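Local coordinates for protein glycerol dehydratase (Clostridium butyricum, PDB 1R9D) that probably catalyses the B12-independent dehydration of glycerol by glycyl-radical chemistry, as a lyase of the pyruvate formate lyase-like family, at residues A[517-528]-A[535-543]; A[582-593]-A[654-662]. One frame throughout, in Å; residues are numbered along the deposited sequence.

Overall arrangement
Contact 1 and contact 2 lie on opposite sides of the chain's centre, with their own centres about 50 Å apart and their nearest atoms about 36 Å apart. They follow one another along the chain: contact 1 closes a short local loop, whereas contact 2 brings together parts separated by 60 residues. Segment 535-543 runs into strand 543-551, and the next helix, 553-569, packs on P656, D657 and R659 of contact 2. Helix 453-461, which follows the neighbouring strand 449-452, also touches contact 2. The two contacts are thus separate packing sites in one helix-rich PFL-like chain, and the other subunit of the assembly touches neither.

Contact 1: residues A[517-528]-A[535-543]; sequences APLPFLSSMVDN and SLQDGGAEY
Q537 reaches across to A517, P518 and L519, just ahead of helix 520-524. CB carries the chain on to CG, which passes A517 O at 3.9 Å. A bend at chi2 (64°) then swings the amide back against the backbone, with CD alongside L519 N. At the tip the two branches part company: OE1 accepts a hydrogen bond from L519 N at 2.8 Å, while NE2 comes 3.8 Å from L519 CG. The bond is nearly straight at hydrogen, yet L519 N sits 62° out of the carbonyl plane of Q537, above the amide and not on a lone pair.

S523 grips the neighbouring residue. Its OG accepts from L536 N at 3.0 Å and donates its own proton in a hydrogen bond to L519 O at 2.6 Å; S523 N reaches the same carbonyl from the opposite face, so the hydroxyl links the first turn of the helix to the facing loop. That loop joins helix 529-532 to strand 543-551 of this PFL-like chain and contains a type I beta turn from L536 to G539. S535 OG donates to D538 OD2 and lies beside P518 CB.

L536 forks between two apolar partners, crossing each at about a right angle: CD1 lies 3.7 Å from V526 CG1, and CD2 3.8 Å from L522 CD2. Helix 197-230 covers part of this region, with F204 against S523 and S535. At the more exposed end N528 ND2 makes a weak, bent hydrogen bond to E542 OE1 at 2.7 Å, with amide and carboxylate planes turned 81° apart. ND2 also donates to a water lying close to G540 O.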
ATOM      1  N   ALA A 517      -6.211  -7.275   2.667  1.00 25.17           N
ATOM      2  CA  ALA A 517      -7.591  -7.735   2.590  1.00 25.86           C
ATOM      3  C   ALA A 517      -8.685  -6.670   2.718  1.00 25.93           C
ATOM      4  O   ALA A 517      -9.589  -6.793   3.546  1.00 26.16           O
ATOM      5  CB  ALA A 517      -7.827  -8.857   3.623  1.00 25.23           C
ATOM      6  N   PRO A 518      -8.607  -5.597   1.915  1.00 26.28           N
ATOM      7  CA  PRO A 518      -9.666  -4.589   2.022  1.00 27.08           C
ATOM      8  C   PRO A 518     -10.899  -5.272   1.419  1.00 27.50           C
ATOM      9  O   PRO A 518     -10.771  -6.012   0.441  1.00 29.56           O
ATOM     10  CB  PRO A 518      -9.125  -3.435   1.180  1.00 26.84           C
ATOM     11  CG  PRO A 518      -8.311  -4.141   0.131  1.00 26.94           C
ATOM     12  CD  PRO A 518      -7.583  -5.193   0.937  1.00 26.77           C
ATOM     13  N   LEU A 519     -12.077  -5.047   1.996  1.00 26.67           N
ATOM     14  CA  LEU A 519     -13.290  -5.719   1.522  1.00 26.49           C
ATOM     15  C   LEU A 519     -14.293  -4.861   0.749  1.00 26.91           C
ATOM     16  O   LEU A 519     -15.006  -4.046   1.332  1.00 25.94           O
ATOM     17  CB  LEU A 519     -13.997  -6.377   2.713  1.00 25.94           C
ATOM     18  CG  LEU A 519     -13.130  -7.312   3.564  1.00 26.67           C
ATOM     19  CD1 LEU A 519     -14.012  -8.006   4.590  1.00 26.41           C
ATOM     20  CD2 LEU A 519     -12.437  -8.349   2.687  1.00 27.35           C
ATOM     21  N   PRO A 520     -14.385  -5.072  -0.576  1.00 26.51           N
ATOM     22  CA  PRO A 520     -15.292  -4.334  -1.466  1.00 27.44           C
ATOM     23  C   PRO A 520     -16.780  -4.515  -1.167  1.00 27.32           C
ATOM     24  O   PRO A 520     -17.521  -3.539  -1.057  1.00 27.86           O
ATOM     25  CB  PRO A 520     -14.940  -4.875  -2.860  1.00 28.77           C
ATOM     26  CG  PRO A 520     -13.575  -5.450  -2.701  1.00 29.94           C
ATOM     27  CD  PRO A 520     -13.612  -6.066  -1.336  1.00 28.35           C
ATOM     28  N   PHE A 521     -17.222  -5.764  -1.040  1.00 26.33           N
ATOM     29  CA  PHE A 521     -18.637  -6.028  -0.796  1.00 26.34           C
ATOM     30  C   PHE A 521     -19.141  -5.476   0.540  1.00 26.20           C
ATOM     31  O   PHE A 521     -20.110  -4.715   0.585  1.00 25.94           O
ATOM     32  CB  PHE A 521     -18.921  -7.534  -0.884  1.00 27.55           C
ATOM     33  CG  PHE A 521     -20.380  -7.882  -0.769  1.00 29.07           C
ATOM     34  CD1 PHE A 521     -20.880  -8.477   0.386  1.00 29.76           C
ATOM     35  CD2 PHE A 521     -21.260  -7.590  -1.806  1.00 29.24           C
ATOM     36  CE1 PHE A 521     -22.239  -8.776   0.511  1.00 30.29           C
ATOM     37  CE2 PHE A 521     -22.622  -7.883  -1.695  1.00 30.52           C
ATOM     38  CZ  PHE A 521     -23.114  -8.478  -0.534  1.00 30.69           C
ATOM     39  N   LEU A 522     -18.482  -5.859   1.626  1.00 25.80           N
ATOM     40  CA  LEU A 522     -18.882  -5.394   2.949  1.00 25.18           C
ATOM     41  C   LEU A 522     -18.875  -3.862   3.033  1.00 25.04           C
ATOM     42  O   LEU A 522     -19.812  -3.251   3.547  1.00 24.60           O
ATOM     43  CB  LEU A 522     -17.937  -5.963   4.008  1.00 25.64           C
ATOM     44  CG  LEU A 522     -18.315  -5.647   5.458  1.00 26.04           C
ATOM     45  CD1 LEU A 522     -19.564  -6.431   5.830  1.00 26.36           C
ATOM     46  CD2 LEU A 522     -17.163  -6.002   6.392  1.00 27.56           C
ATOM     47  N   SER A 523     -17.816  -3.249   2.513  1.00 25.58           N
ATOM     48  CA  SER A 523     -17.678  -1.796   2.560  1.00 25.83           C
ATOM     49  C   SER A 523     -18.789  -1.029   1.854  1.00 26.06           C
ATOM     50  O   SER A 523     -19.160   0.069   2.277  1.00 25.83           O
ATOM     51  CB  SER A 523     -16.325  -1.380   1.972  1.00 26.37           C
ATOM     52  OG  SER A 523     -15.251  -1.910   2.732  1.00 27.98           O
ATOM     53  N   SER A 524     -19.326  -1.606   0.785  1.00 26.86           N
ATOM     54  CA  SER A 524     -20.375  -0.944   0.021  1.00 26.56           C
ATOM     55  C   SER A 524     -21.653  -0.737   0.822  1.00 27.25           C
ATOM     56  O   SER A 524     -22.482   0.097   0.466  1.00 27.57           O
ATOM     57  CB  SER A 524     -20.686  -1.744  -1.251  1.00 26.59           C
ATOM     58  OG  SER A 524     -21.304  -2.984  -0.944  1.00 28.62           O
ATOM     59  N   MET A 525     -21.806  -1.490   1.907  1.00 26.06           N
ATOM     60  CA  MET A 525     -23.005  -1.395   2.730  1.00 25.86           C
ATOM     61  C   MET A 525     -22.830  -0.648   4.053  1.00 25.50           C
ATOM     62  O   MET A 525     -23.663  -0.772   4.949  1.00 25.39           O
ATOM     63  CB  MET A 525     -23.554  -2.801   2.992  1.00 27.17           C
ATOM     64  CG  MET A 525     -23.929  -3.534   1.710  1.00 27.87           C
ATOM     65  SD  MET A 525     -24.517  -5.208   2.004  1.00 29.32           S
ATOM     66  CE  MET A 525     -22.998  -6.029   2.344  1.00 26.66           C
ATOM     67  N   VAL A 526     -21.756   0.127   4.172  1.00 25.01           N
ATOM     68  CA  VAL A 526     -21.500   0.910   5.384  1.00 25.10           C
ATOM     69  C   VAL A 526     -21.167   2.342   4.961  1.00 26.22           C
ATOM     70  O   VAL A 526     -20.293   2.568   4.127  1.00 25.89           O
ATOM     71  CB  VAL A 526     -20.339   0.321   6.207  1.00 25.37           C
ATOM     72  CG1 VAL A 526     -20.117   1.161   7.472  1.00 25.10           C
ATOM     73  CG2 VAL A 526     -20.661  -1.118   6.586  1.00 24.97           C
ATOM     74  N   ASP A 527     -21.870   3.300   5.554  1.00 27.83           N
ATOM     75  CA  ASP A 527     -21.727   4.709   5.203  1.00 30.92           C
ATOM     76  C   ASP A 527     -20.398   5.414   5.058  1.00 33.95           C
ATOM     77  O   ASP A 527     -19.461   5.233   5.832  1.00 35.18           O
ATOM     78  CB  ASP A 527     -22.633   5.552   6.088  1.00 32.19           C
ATOM     79  CG  ASP A 527     -24.022   5.677   5.516  1.00 33.83           C
ATOM     80  OD1 ASP A 527     -24.884   6.315   6.160  1.00 35.89           O
ATOM     81  OD2 ASP A 527     -24.246   5.134   4.408  1.00 33.52           O
ATOM     82  N   ASN A 528     -20.378   6.253   4.026  1.00 34.30           N
ATOM     83  CA  ASN A 528     -19.247   7.061   3.634  1.00 32.82           C
ATOM     84  C   ASN A 528     -18.233   6.273   2.812  1.00 30.49           C
ATOM     85  O   ASN A 528     -17.461   6.871   2.081  1.00 31.73           O
ATOM     86  CB  ASN A 528     -18.597   7.707   4.857  1.00 33.16           C
ATOM     87  CG  ASN A 528     -19.567   8.585   5.639  1.00 33.06           C
ATOM     88  OD1 ASN A 528     -20.768   8.612   5.360  1.00 31.59           O
ATOM     89  ND2 ASN A 528     -19.047   9.301   6.630  1.00 33.04           N
ATOM     90  N   SER A 535     -12.323   1.777   1.415  1.00 25.00           N
ATOM     91  CA  SER A 535     -12.837   0.649   2.186  1.00 24.90           C
ATOM     92  C   SER A 535     -12.916   0.891   3.691  1.00 24.97           C
ATOM     93  O   SER A 535     -12.366   1.861   4.222  1.00 24.63           O
ATOM     94  CB  SER A 535     -11.962  -0.578   1.953  1.00 24.52           C
ATOM     95  OG  SER A 535     -10.677  -0.372   2.514  1.00 25.94           O
ATOM     96  N   LEU A 536     -13.594  -0.028   4.366  1.00 24.61           N
ATOM     97  CA  LEU A 536     -13.753   0.002   5.814  1.00 25.24           C
ATOM     98  C   LEU A 536     -12.353  -0.096   6.423  1.00 25.78           C
ATOM     99  O   LEU A 536     -12.027   0.612   7.373  1.00 25.78           O
ATOM    100  CB  LEU A 536     -14.599  -1.198   6.250  1.00 25.53           C
ATOM    101  CG  LEU A 536     -15.981  -1.070   6.897  1.00 29.04           C
ATOM    102  CD1 LEU A 536     -16.591   0.306   6.704  1.00 28.62           C
ATOM    103  CD2 LEU A 536     -16.863  -2.165   6.314  1.00 28.65           C
ATOM    104  N   GLN A 537     -11.526  -0.974   5.859  1.00 24.84           N
ATOM    105  CA  GLN A 537     -10.167  -1.165   6.346  1.00 25.77           C
ATOM    106  C   GLN A 537      -9.333   0.112   6.218  1.00 26.37           C
ATOM    107  O   GLN A 537      -8.387   0.319   6.976  1.00 25.94           O
ATOM    108  CB  GLN A 537      -9.477  -2.303   5.581  1.00 25.56           C
ATOM    109  CG  GLN A 537     -10.097  -3.686   5.784  1.00 26.56           C
ATOM    110  CD  GLN A 537     -11.513  -3.780   5.254  1.00 27.44           C
ATOM    111  OE1 GLN A 537     -11.818  -3.263   4.182  1.00 28.28           O
ATOM    112  NE2 GLN A 537     -12.382  -4.453   5.995  1.00 29.61           N
ATOM    113  N   ASP A 538      -9.689   0.965   5.261  1.00 26.61           N
ATOM    114  CA  ASP A 538      -8.959   2.214   5.046  1.00 27.98           C
ATOM    115  C   ASP A 538      -9.593   3.439   5.701  1.00 27.58           C
ATOM    116  O   ASP A 538      -9.243   4.575   5.367  1.00 28.61           O
ATOM    117  CB  ASP A 538      -8.780   2.462   3.546  1.00 30.12           C
ATOM    118  CG  ASP A 538      -7.828   1.467   2.906  1.00 34.03           C
ATOM    119  OD1 ASP A 538      -6.635   1.461   3.288  1.00 35.66           O
ATOM    120  OD2 ASP A 538      -8.267   0.690   2.028  1.00 36.19           O
ATOM    121  N   GLY A 539     -10.527   3.211   6.621  1.00 26.18           N
ATOM    122  CA  GLY A 539     -11.164   4.312   7.333  1.00 25.56           C
ATOM    123  C   GLY A 539     -12.413   4.936   6.729  1.00 25.78           C
ATOM    124  O   GLY A 539     -12.816   6.029   7.134  1.00 25.02           O
ATOM    125  N   GLY A 540     -13.037   4.257   5.770  1.00 23.73           N
ATOM    126  CA  GLY A 540     -14.236   4.802   5.152  1.00 23.25           C
ATOM    127  C   GLY A 540     -15.452   5.015   6.045  1.00 23.08           C
ATOM    128  O   GLY A 540     -16.275   5.888   5.772  1.00 22.63           O
ATOM    129  N   ALA A 541     -15.576   4.234   7.115  1.00 22.77           N
ATOM    130  CA  ALA A 541     -16.725   4.358   8.007  1.00 23.07           C
ATOM    131  C   ALA A 541     -16.826   5.730   8.670  1.00 22.83           C
ATOM    132  O   ALA A 541     -15.821   6.405   8.884  1.00 24.02           O
ATOM    133  CB  ALA A 541     -16.675   3.269   9.084  1.00 23.91           C
ATOM    134  N   GLU A 542     -18.052   6.137   8.979  1.00 23.24           N
ATOM    135  CA  GLU A 542     -18.304   7.410   9.656  1.00 23.45           C
ATOM    136  C   GLU A 542     -17.703   7.350  11.062  1.00 23.49           C
ATOM    137  O   GLU A 542     -17.100   8.316  11.538  1.00 22.45           O
ATOM    138  CB  GLU A 542     -19.817   7.653   9.756  1.00 25.42           C
ATOM    139  CG  GLU A 542     -20.250   8.796  10.692  1.00 27.96           C
ATOM    140  CD  GLU A 542     -19.748  10.165  10.253  1.00 32.79           C
ATOM    141  OE1 GLU A 542     -19.511  10.355   9.040  1.00 32.56           O
ATOM    142  OE2 GLU A 542     -19.612  11.059  11.126  1.00 32.53           O
ATOM    143  N   TYR A 543     -17.869   6.202  11.715  1.00 23.01           N
ATOM    144  CA  TYR A 543     -17.360   5.987  13.069  1.00 21.83           C
ATOM    145  C   TYR A 543     -16.310   4.875  13.073  1.00 21.60           C
ATOM    146  O   TYR A 543     -16.522   3.819  12.482  1.00 22.08           O
ATOM    147  CB  TYR A 543     -18.515   5.599  14.007  1.00 21.52           C
ATOM    148  CG  TYR A 543     -19.608   6.643  14.112  1.00 22.41           C
ATOM    149  CD1 TYR A 543     -20.909   6.373  13.680  1.00 20.96           C
ATOM    150  CD2 TYR A 543     -19.340   7.900  14.643  1.00 20.57           C
ATOM    151  CE1 TYR A 543     -21.924   7.340  13.780  1.00 22.30           C
ATOM    152  CE2 TYR A 543     -20.338   8.872  14.744  1.00 23.12           C
ATOM    153  CZ  TYR A 543     -21.624   8.589  14.314  1.00 22.16           C
ATOM    154  OH  TYR A 543     -22.602   9.559  14.425  1.00 23.57           O
TER
HETATM  155  O   HOH W   1     -15.994   8.728   6.674  1.00 41.10           O

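Contact 2: residues A[582-593]-A[654-662]; sequences LNNDFKNSEEIQ and ATPDGRKSG
F586 turns the edge of its ring to 654-662, with the carbonyl oxygens of T655 and R659 near the ring plane; CE1 comes 3.6 Å from R659 O and also packs on A654 CB. Q593 CB covers one face of the ring, offset toward its rim. From there the extended Q593 chain carries its amide to the G658 carbonyl, NE2 to O 3.0 Å, with the acceptor only 1° out of the amide plane.

L582 and P656 cross at about a right angle, CD1 of L582 lying 3.8 Å from CG of P656, and helix 453-461 backs both through I461. At the end of helix 575-583, D585 is the C-prime residue of a Schellman motif, and its CG is anti to the backbone N (chi1 -167°), which brings the carboxylate to the second segment. OD1 accepts from S661 N at 2.9 Å in an almost straight bond, the donor standing above the carboxylate plane. K660 crosses D585 at about a right angle: its CE is 3.3 Å from D585 OD2, and its NZ makes a long salt bridge to that oxygen at 3.7 Å. Across the contact, 654-662 is shaped by a type I turn from T655 to G658 and by an Asx turn at D657.

Water donates to D585 OD2 and S661 O together, and a second water joins L582 O to A654 N. With a backbone N-H on OD1, and a water and a more distant lysine at OD2, D585 is probably ionised.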
ATOM      1  N   LEU A 582       1.984 -17.523  47.452  1.00 34.55           N
ATOM      2  CA  LEU A 582       1.354 -17.567  46.139  1.00 34.28           C
ATOM      3  C   LEU A 582       2.197 -18.354  45.145  1.00 34.55           C
ATOM      4  O   LEU A 582       1.674 -19.164  44.386  1.00 34.25           O
ATOM      5  CB  LEU A 582       1.113 -16.148  45.618  1.00 32.30           C
ATOM      6  CG  LEU A 582       0.117 -15.330  46.437  1.00 32.32           C
ATOM      7  CD1 LEU A 582       0.096 -13.898  45.927  1.00 32.93           C
ATOM      8  CD2 LEU A 582      -1.265 -15.957  46.356  1.00 31.35           C
ATOM      9  N   ASN A 583       3.504 -18.124  45.157  1.00 35.87           N
ATOM     10  CA  ASN A 583       4.390 -18.827  44.240  1.00 37.57           C
ATOM     11  C   ASN A 583       4.443 -20.324  44.523  1.00 38.41           C
ATOM     12  O   ASN A 583       4.847 -21.107  43.661  1.00 38.42           O
ATOM     13  CB  ASN A 583       5.792 -18.214  44.283  1.00 38.57           C
ATOM     14  CG  ASN A 583       5.838 -16.838  43.634  1.00 40.92           C
ATOM     15  OD1 ASN A 583       5.297 -16.639  42.543  1.00 41.76           O
ATOM     16  ND2 ASN A 583       6.489 -15.887  44.291  1.00 42.21           N
ATOM     17  N   ASN A 584       4.023 -20.724  45.721  1.00 38.96           N
ATOM     18  CA  ASN A 584       4.007 -22.139  46.085  1.00 39.47           C
ATOM     19  C   ASN A 584       2.580 -22.684  46.041  1.00 38.93           C
ATOM     20  O   ASN A 584       2.317 -23.808  46.476  1.00 37.67           O
ATOM     21  CB  ASN A 584       4.593 -22.349  47.485  1.00 41.90           C
ATOM     22  CG  ASN A 584       6.017 -21.844  47.603  1.00 44.11           C
ATOM     23  OD1 ASN A 584       6.840 -22.060  46.711  1.00 45.21           O
ATOM     24  ND2 ASN A 584       6.320 -21.181  48.713  1.00 45.47           N
ATOM     25  N   ASP A 585       1.662 -21.877  45.516  1.00 37.65           N
ATOM     26  CA  ASP A 585       0.260 -22.262  45.396  1.00 37.47           C
ATOM     27  C   ASP A 585      -0.356 -22.690  46.732  1.00 36.95           C
ATOM     28  O   ASP A 585      -1.096 -23.671  46.802  1.00 36.93           O
ATOM     29  CB  ASP A 585       0.118 -23.379  44.350  1.00 38.26           C
ATOM     30  CG  ASP A 585      -1.325 -23.622  43.936  1.00 39.92           C
ATOM     31  OD1 ASP A 585      -2.095 -22.644  43.835  1.00 40.19           O
ATOM     32  OD2 ASP A 585      -1.691 -24.789  43.688  1.00 40.20           O
ATOM     33  N   PHE A 586      -0.040 -21.942  47.785  1.00 37.01           N
ATOM     34  CA  PHE A 586      -0.560 -22.199  49.129  1.00 37.29           C
ATOM     35  C   PHE A 586      -0.141 -23.531  49.746  1.00 38.69           C
ATOM     36  O   PHE A 586      -0.769 -23.999  50.697  1.00 38.16           O
ATOM     37  CB  PHE A 586      -2.089 -22.117  49.130  1.00 35.51           C
ATOM     38  CG  PHE A 586      -2.629 -20.819  48.604  1.00 34.69           C
ATOM     39  CD1 PHE A 586      -3.394 -20.792  47.444  1.00 34.36           C
ATOM     40  CD2 PHE A 586      -2.360 -19.624  49.259  1.00 33.94           C
ATOM     41  CE1 PHE A 586      -3.883 -19.589  46.939  1.00 33.86           C
ATOM     42  CE2 PHE A 586      -2.844 -18.414  48.762  1.00 33.93           C
ATOM     43  CZ  PHE A 586      -3.606 -18.398  47.600  1.00 32.98           C
ATOM     44  N   LYS A 587       0.913 -24.142  49.216  1.00 40.23           N
ATOM     45  CA  LYS A 587       1.379 -25.418  49.745  1.00 42.21           C
ATOM     46  C   LYS A 587       1.862 -25.269  51.187  1.00 42.62           C
ATOM     47  O   LYS A 587       2.745 -24.460  51.474  1.00 42.47           O
ATOM     48  CB  LYS A 587       2.513 -25.970  48.880  1.00 43.21           C
ATOM     49  CG  LYS A 587       3.064 -27.295  49.378  1.00 45.64           C
ATOM     50  CD  LYS A 587       4.185 -27.800  48.486  1.00 46.64           C
ATOM     51  CE  LYS A 587       4.723 -29.133  48.985  1.00 47.64           C
ATOM     52  NZ  LYS A 587       5.778 -29.666  48.080  1.00 48.77           N
ATOM     53  N   ASN A 588       1.276 -26.059  52.083  1.00 44.02           N
ATOM     54  CA  ASN A 588       1.624 -26.034  53.503  1.00 44.93           C
ATOM     55  C   ASN A 588       1.353 -24.678  54.150  1.00 45.11           C
ATOM     56  O   ASN A 588       2.013 -24.299  55.118  1.00 45.27           O
ATOM     57  CB  ASN A 588       3.099 -26.402  53.706  1.00 46.68           C
ATOM     58  CG  ASN A 588       3.435 -27.790  53.191  1.00 47.47           C
ATOM     59  OD1 ASN A 588       2.759 -28.767  53.515  1.00 48.55           O
ATOM     60  ND2 ASN A 588       4.492 -27.885  52.387  1.00 48.54           N
ATOM     61  N   SER A 589       0.382 -23.945  53.614  1.00 44.72           N
ATOM     62  CA  SER A 589       0.038 -22.638  54.162  1.00 44.28           C
ATOM     63  C   SER A 589      -1.450 -22.356  53.989  1.00 43.88           C
ATOM     64  O   SER A 589      -1.861 -21.235  53.684  1.00 43.58           O
ATOM     65  CB  SER A 589       0.880 -21.548  53.491  1.00 44.78           C
ATOM     66  OG  SER A 589       0.866 -21.680  52.080  1.00 46.56           O
ATOM     67  N   GLU A 590      -2.251 -23.395  54.201  1.00 43.29           N
ATOM     68  CA  GLU A 590      -3.697 -23.307  54.079  1.00 43.37           C
ATOM     69  C   GLU A 590      -4.305 -22.278  55.025  1.00 42.13           C
ATOM     70  O   GLU A 590      -5.407 -21.785  54.784  1.00 42.20           O
ATOM     71  CB  GLU A 590      -4.319 -24.675  54.345  1.00 45.28           C
ATOM     72  CG  GLU A 590      -3.980 -25.717  53.293  1.00 48.94           C
ATOM     73  CD  GLU A 590      -4.287 -27.129  53.753  1.00 50.64           C
ATOM     74  OE1 GLU A 590      -5.415 -27.367  54.243  1.00 52.30           O
ATOM     75  OE2 GLU A 590      -3.402 -28.002  53.619  1.00 51.82           O
ATOM     76  N   GLU A 591      -3.598 -21.958  56.106  1.00 40.90           N
ATOM     77  CA  GLU A 591      -4.116 -20.982  57.056  1.00 39.90           C
ATOM     78  C   GLU A 591      -4.047 -19.586  56.443  1.00 38.65           C
ATOM     79  O   GLU A 591      -4.881 -18.729  56.737  1.00 38.70           O
ATOM     80  CB  GLU A 591      -3.336 -21.026  58.378  1.00 39.65           C
ATOM     81  CG  GLU A 591      -1.942 -20.426  58.349  1.00 40.51           C
ATOM     82  CD  GLU A 591      -0.904 -21.320  57.695  1.00 41.90           C
ATOM     83  OE1 GLU A 591      -1.243 -22.449  57.272  1.00 42.54           O
ATOM     84  OE2 GLU A 591       0.265 -20.889  57.613  1.00 42.63           O
ATOM     85  N   ILE A 592      -3.053 -19.361  55.588  1.00 37.17           N
ATOM     86  CA  ILE A 592      -2.908 -18.068  54.928  1.00 36.44           C
ATOM     87  C   ILE A 592      -3.962 -17.955  53.829  1.00 35.35           C
ATOM     88  O   ILE A 592      -4.560 -16.897  53.640  1.00 34.70           O
ATOM     89  CB  ILE A 592      -1.493 -17.891  54.317  1.00 36.98           C
ATOM     90  CG1 ILE A 592      -0.461 -17.760  55.443  1.00 38.30           C
ATOM     91  CG2 ILE A 592      -1.456 -16.653  53.425  1.00 37.26           C
ATOM     92  CD1 ILE A 592       0.966 -17.537  54.964  1.00 39.19           C
ATOM     93  N   GLN A 593      -4.192 -19.050  53.113  1.00 34.33           N
ATOM     94  CA  GLN A 593      -5.193 -19.055  52.055  1.00 34.14           C
ATOM     95  C   GLN A 593      -6.583 -18.779  52.634  1.00 33.76           C
ATOM     96  O   GLN A 593      -7.392 -18.085  52.019  1.00 32.92           O
ATOM     97  CB  GLN A 593      -5.193 -20.400  51.323  1.00 34.87           C
ATOM     98  CG  GLN A 593      -6.306 -20.541  50.292  1.00 35.65           C
ATOM     99  CD  GLN A 593      -6.262 -21.860  49.547  1.00 36.28           C
ATOM    100  OE1 GLN A 593      -5.876 -22.889  50.104  1.00 36.04           O
ATOM    101  NE2 GLN A 593      -6.679 -21.842  48.285  1.00 36.53           N
ATOM    102  N   ALA A 654      -1.571 -18.793  41.387  1.00 28.42           N
ATOM    103  CA  ALA A 654      -2.446 -18.490  42.513  1.00 28.07           C
ATOM    104  C   ALA A 654      -2.521 -16.976  42.700  1.00 27.64           C
ATOM    105  O   ALA A 654      -1.530 -16.271  42.508  1.00 27.36           O
ATOM    106  CB  ALA A 654      -1.912 -19.149  43.786  1.00 27.69           C
ATOM    107  N   THR A 655      -3.696 -16.479  43.073  1.00 28.04           N
ATOM    108  CA  THR A 655      -3.876 -15.048  43.281  1.00 28.27           C
ATOM    109  C   THR A 655      -4.281 -14.722  44.725  1.00 28.40           C
ATOM    110  O   THR A 655      -4.783 -15.584  45.449  1.00 28.60           O
ATOM    111  CB  THR A 655      -4.910 -14.487  42.273  1.00 27.83           C
ATOM    112  OG1 THR A 655      -6.034 -15.375  42.181  1.00 29.30           O
ATOM    113  CG2 THR A 655      -4.269 -14.341  40.892  1.00 28.15           C
ATOM    114  N   PRO A 656      -4.051 -13.469  45.161  1.00 29.04           N
ATOM    115  CA  PRO A 656      -4.359 -12.965  46.509  1.00 28.89           C
ATOM    116  C   PRO A 656      -5.789 -13.132  47.016  1.00 29.45           C
ATOM    117  O   PRO A 656      -6.039 -12.986  48.211  1.00 30.73           O
ATOM    118  CB  PRO A 656      -3.958 -11.491  46.431  1.00 28.74           C
ATOM    119  CG  PRO A 656      -2.851 -11.495  45.434  1.00 28.97           C
ATOM    120  CD  PRO A 656      -3.386 -12.422  44.364  1.00 28.19           C
ATOM    121  N   ASP A 657      -6.732 -13.416  46.124  1.00 29.78           N
ATOM    122  CA  ASP A 657      -8.118 -13.597  46.548  1.00 30.67           C
ATOM    123  C   ASP A 657      -8.337 -15.004  47.104  1.00 30.10           C
ATOM    124  O   ASP A 657      -9.426 -15.330  47.577  1.00 30.09           O
ATOM    125  CB  ASP A 657      -9.081 -13.333  45.380  1.00 31.70           C
ATOM    126  CG  ASP A 657      -8.787 -14.196  44.161  1.00 33.11           C
ATOM    127  OD1 ASP A 657      -7.721 -14.846  44.131  1.00 33.60           O
ATOM    128  OD2 ASP A 657      -9.622 -14.209  43.226  1.00 33.67           O
ATOM    129  N   GLY A 658      -7.296 -15.832  47.039  1.00 29.62           N
ATOM    130  CA  GLY A 658      -7.387 -17.192  47.546  1.00 29.38           C
ATOM    131  C   GLY A 658      -7.596 -18.243  46.470  1.00 29.95           C
ATOM    132  O   GLY A 658      -7.701 -19.438  46.766  1.00 30.21           O
ATOM    133  N   ARG A 659      -7.667 -17.798  45.219  1.00 29.23           N
ATOM    134  CA  ARG A 659      -7.858 -18.691  44.078  1.00 28.78           C
ATOM    135  C   ARG A 659      -6.563 -19.458  43.797  1.00 28.69           C
ATOM    136  O   ARG A 659      -5.487 -18.868  43.758  1.00 29.28           O
ATOM    137  CB  ARG A 659      -8.261 -17.863  42.842  1.00 28.20           C
ATOM    138  CG  ARG A 659      -8.355 -18.663  41.555  1.00 28.33           C
ATOM    139  CD  ARG A 659      -8.566 -17.775  40.325  1.00 27.32           C
ATOM    140  NE  ARG A 659      -7.832 -18.337  39.193  1.00 26.95           N
ATOM    141  CZ  ARG A 659      -6.509 -18.294  39.073  1.00 26.86           C
ATOM    142  NH1 ARG A 659      -5.775 -17.699  40.008  1.00 26.13           N
ATOM    143  NH2 ARG A 659      -5.913 -18.886  38.043  1.00 26.18           N
ATOM    144  N   LYS A 660      -6.663 -20.770  43.601  1.00 30.15           N
ATOM    145  CA  LYS A 660      -5.477 -21.581  43.327  1.00 31.77           C
ATOM    146  C   LYS A 660      -5.041 -21.518  41.867  1.00 31.61           C
ATOM    147  O   LYS A 660      -5.845 -21.251  40.975  1.00 30.89           O
ATOM    148  CB  LYS A 660      -5.720 -23.041  43.716  1.00 33.76           C
ATOM    149  CG  LYS A 660      -6.057 -23.234  45.183  1.00 36.77           C
ATOM    150  CD  LYS A 660      -5.846 -24.676  45.616  1.00 39.74           C
ATOM    151  CE  LYS A 660      -4.376 -25.059  45.510  1.00 40.18           C
ATOM    152  NZ  LYS A 660      -4.114 -26.429  46.017  1.00 42.97           N
ATOM    153  N   SER A 661      -3.759 -21.775  41.641  1.00 30.90           N
ATOM    154  CA  SER A 661      -3.179 -21.751  40.306  1.00 31.11           C
ATOM    155  C   SER A 661      -3.926 -22.642  39.317  1.00 30.61           C
ATOM    156  O   SER A 661      -4.359 -23.747  39.657  1.00 30.40           O
ATOM    157  CB  SER A 661      -1.709 -22.179  40.376  1.00 31.93           C
ATOM    158  OG  SER A 661      -1.109 -22.203  39.092  1.00 32.95           O
ATOM    159  N   GLY A 662      -4.082 -22.142  38.094  1.00 30.04           N
ATOM    160  CA  GLY A 662      -4.744 -22.902  37.050  1.00 29.42           C
ATOM    161  C   GLY A 662      -6.260 -22.900  37.043  1.00 29.12           C
ATOM    162  O   GLY A 662      -6.868 -23.422  36.108  1.00 28.99           O
TER
HETATM  163  O   HOH W   2       0.992 -20.064  41.838  1.00 37.72           O
HETATM  164  O   HOH W   3      -3.802 -25.451  41.717  1.00 37.06           O